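Odorant-binding protein 2a (Homo sapiens, PDB 4RUN) binds and carries small hydrophobic volatile molecules, with a higher affinity for aldehydes and large fatty acids. Local coordinates at residues Ala18-Lys23 with Glu126-Leu131. The protein carries 2 engineered substitutions. Residues are numbered along the deposited sequence; the frame is centred on the assembly and turned at random.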
loop_
_atom_site.group_PDB
_atom_site.type_symbol
_atom_site.label_atom_id
_atom_site.label_comp_id
_atom_site.label_asym_id
_atom_site.label_seq_id
_atom_site.Cartn_x
_atom_site.Cartn_y
_atom_site.Cartn_z
ATOM N N ALA A 18 7.114 4.235 0.216
ATOM C CA ALA A 18 7.025 4.793 -1.115
ATOM C C ALA A 18 5.761 4.297 -1.734
ATOM O O ALA A 18 5.192 3.308 -1.278
ATOM C CB ALA A 18 8.214 4.377 -1.953
ATOM N N MET A 19 5.332 4.989 -2.779
ATOM C CA MET A 19 4.049 4.749 -3.401
ATOM C C MET A 19 4.171 4.981 -4.915
ATOM O O MET A 19 4.957 5.822 -5.345
ATOM C CB MET A 19 3.069 5.684 -2.735
ATOM C CG MET A 19 1.623 5.494 -3.102
ATOM S SD MET A 19 0.553 6.061 -1.750
ATOM C CE MET A 19 -1.007 5.624 -2.541
ATOM N N VAL A 20 3.423 4.220 -5.715
ATOM C CA VAL A 20 3.408 4.352 -7.189
ATOM C C VAL A 20 2.007 4.043 -7.638
ATOM O O VAL A 20 1.313 3.211 -7.036
ATOM C CB VAL A 20 4.430 3.434 -7.924
ATOM C CG1 VAL A 20 3.971 1.987 -7.986
ATOM C CG2 VAL A 20 4.724 3.929 -9.334
ATOM N N VAL A 21 1.610 4.723 -8.708
ATOM C CA VAL A 21 0.246 4.718 -9.201
ATOM C C VAL A 21 0.254 4.692 -10.728
ATOM O O VAL A 21 1.180 5.206 -11.336
ATOM C CB VAL A 21 -0.467 6.000 -8.763
ATOM C CG1 VAL A 21 -0.892 5.902 -7.303
ATOM C CG2 VAL A 21 0.410 7.238 -9.011
ATOM N N ASP A 22 -0.767 4.117 -11.361
ATOM C CA ASP A 22 -0.815 4.157 -12.817
ATOM C C ASP A 22 -0.994 5.587 -13.305
ATOM O O ASP A 22 -1.358 6.483 -12.541
ATOM C CB ASP A 22 -1.864 3.186 -13.390
ATOM C CG ASP A 22 -3.272 3.476 -12.934
ATOM O OD1 ASP A 22 -3.694 4.650 -12.935
ATOM O OD2 ASP A 22 -4.000 2.503 -12.630
ATOM N N LYS A 23 -0.673 5.811 -14.567
ATOM C CA LYS A 23 -0.821 7.125 -15.184
ATOM C C LYS A 23 -2.220 7.746 -15.276
ATOM O O LYS A 23 -2.312 8.923 -15.615
ATOM C CB LYS A 23 -0.147 7.141 -16.550
ATOM C CG LYS A 23 1.354 7.094 -16.388
ATOM C CD LYS A 23 2.103 7.615 -17.596
ATOM C CE LYS A 23 3.598 7.637 -17.285
ATOM N NZ LYS A 23 3.987 8.760 -16.380
ATOM N N GLU A 126 15.322 1.684 -4.698
ATOM C CA GLU A 126 15.756 1.319 -6.030
ATOM C C GLU A 126 15.210 -0.028 -6.491
ATOM O O GLU A 126 14.871 -0.196 -7.660
ATOM C CB GLU A 126 17.270 1.232 -6.053
ATOM C CG GLU A 126 17.869 1.875 -7.270
ATOM C CD GLU A 126 17.783 3.370 -7.191
ATOM O OE1 GLU A 126 18.430 3.926 -6.290
ATOM O OE2 GLU A 126 17.079 3.969 -8.018
ATOM N N GLU A 127 15.184 -0.997 -5.586
ATOM C CA GLU A 127 14.605 -2.309 -5.899
ATOM C C GLU A 127 13.112 -2.174 -6.173
ATOM O O GLU A 127 12.578 -2.837 -7.064
ATOM C CB GLU A 127 14.820 -3.300 -4.755
ATOM C CG GLU A 127 16.256 -3.716 -4.573
ATOM C CD GLU A 127 16.825 -4.359 -5.816
ATOM O OE1 GLU A 127 17.908 -3.900 -6.251
ATOM O OE2 GLU A 127 16.202 -5.310 -6.350
ATOM N N PHE A 128 12.464 -1.300 -5.400
ATOM C CA PHE A 128 11.074 -0.967 -5.600
ATOM C C PHE A 128 10.834 -0.410 -6.992
ATOM O O PHE A 128 9.928 -0.839 -7.683
ATOM C CB PHE A 128 10.653 0.063 -4.578
ATOM C CG PHE A 128 9.213 0.461 -4.681
ATOM C CD1 PHE A 128 8.223 -0.477 -4.479
ATOM C CD2 PHE A 128 8.848 1.774 -4.947
ATOM C CE1 PHE A 128 6.893 -0.124 -4.542
ATOM C CE2 PHE A 128 7.512 2.139 -5.013
ATOM C CZ PHE A 128 6.536 1.179 -4.806
ATOM N N LYS A 129 11.668 0.538 -7.399
ATOM C CA LYS A 129 11.584 1.130 -8.726
ATOM C C LYS A 129 11.745 0.063 -9.803
ATOM O O LYS A 129 10.934 -0.021 -10.716
ATOM C CB LYS A 129 12.667 2.190 -8.858
ATOM C CG LYS A 129 12.805 2.850 -10.211
ATOM C CD LYS A 129 13.841 3.964 -10.093
ATOM C CE LYS A 129 14.560 4.242 -11.401
ATOM N NZ LYS A 129 15.842 4.972 -11.172
ATOM N N LYS A 130 12.806 -0.731 -9.700
ATOM C CA LYS A 130 13.056 -1.852 -10.629
ATOM C C LYS A 130 11.854 -2.776 -10.746
ATOM O O LYS A 130 11.464 -3.154 -11.840
ATOM C CB LYS A 130 14.250 -2.693 -10.156
ATOM C CG LYS A 130 15.596 -2.019 -10.267
ATOM C CD LYS A 130 16.588 -2.717 -9.342
ATOM C CE LYS A 130 18.026 -2.554 -9.811
ATOM N NZ LYS A 130 18.953 -2.432 -8.652
ATOM N N LEU A 131 11.293 -3.169 -9.609
ATOM C CA LEU A 131 10.158 -4.083 -9.611
ATOM C C LEU A 131 8.926 -3.398 -10.212
ATOM O O LEU A 131 8.167 -3.985 -10.984
ATOM C CB LEU A 131 9.869 -4.573 -8.193
ATOM C CG LEU A 131 8.598 -5.417 -7.987
ATOM C CD1 LEU A 131 8.736 -6.305 -6.749
ATOM C CD2 LEU A 131 7.336 -4.555 -7.901
#
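Phe128 reaches from the helix to the strand and makes every contact between Ala18-Lys23 and Glu126-Leu131; the side-chain contacts are apolar. Its ring drops between Ala18 and Val20, whose side chains leave the same face of the strand. Ala18 CB sits 3.9 Å from Phe128 CE2, approaching the ring obliquely, while Val20 CG1 approaches the far end, 4.2 Å from Phe128 CZ. The backbone N of Met19 is also close, 4.2 Å from Phe128 CE2. With CG anti to the backbone N (chi1 -179°), the ring points toward the strand, bridging much of the gap between the axes of 18-21 and 126-131, which approach to 10.2 Å and run nearly parallel, at 15°. No hydrogen bond joins the two segments.

Two ion pairs link side chains within the helix: Lys130 NZ bridges to Glu127 OE1 at 3.0 Å, meeting the oxygen from above the carboxylate plane, and Lys129 NZ pairs with Glu126 OE2 at 3.5 Å.

Leu125 and Val132 of the same helix add to the packing on Ala18 and Val20, respectively. Ala18 and Val20 hydrogen-bond through their backbones to strand 106-115. Such a helix laid against the outside of an antiparallel beta-barrel is characteristic of the lipocalin fold.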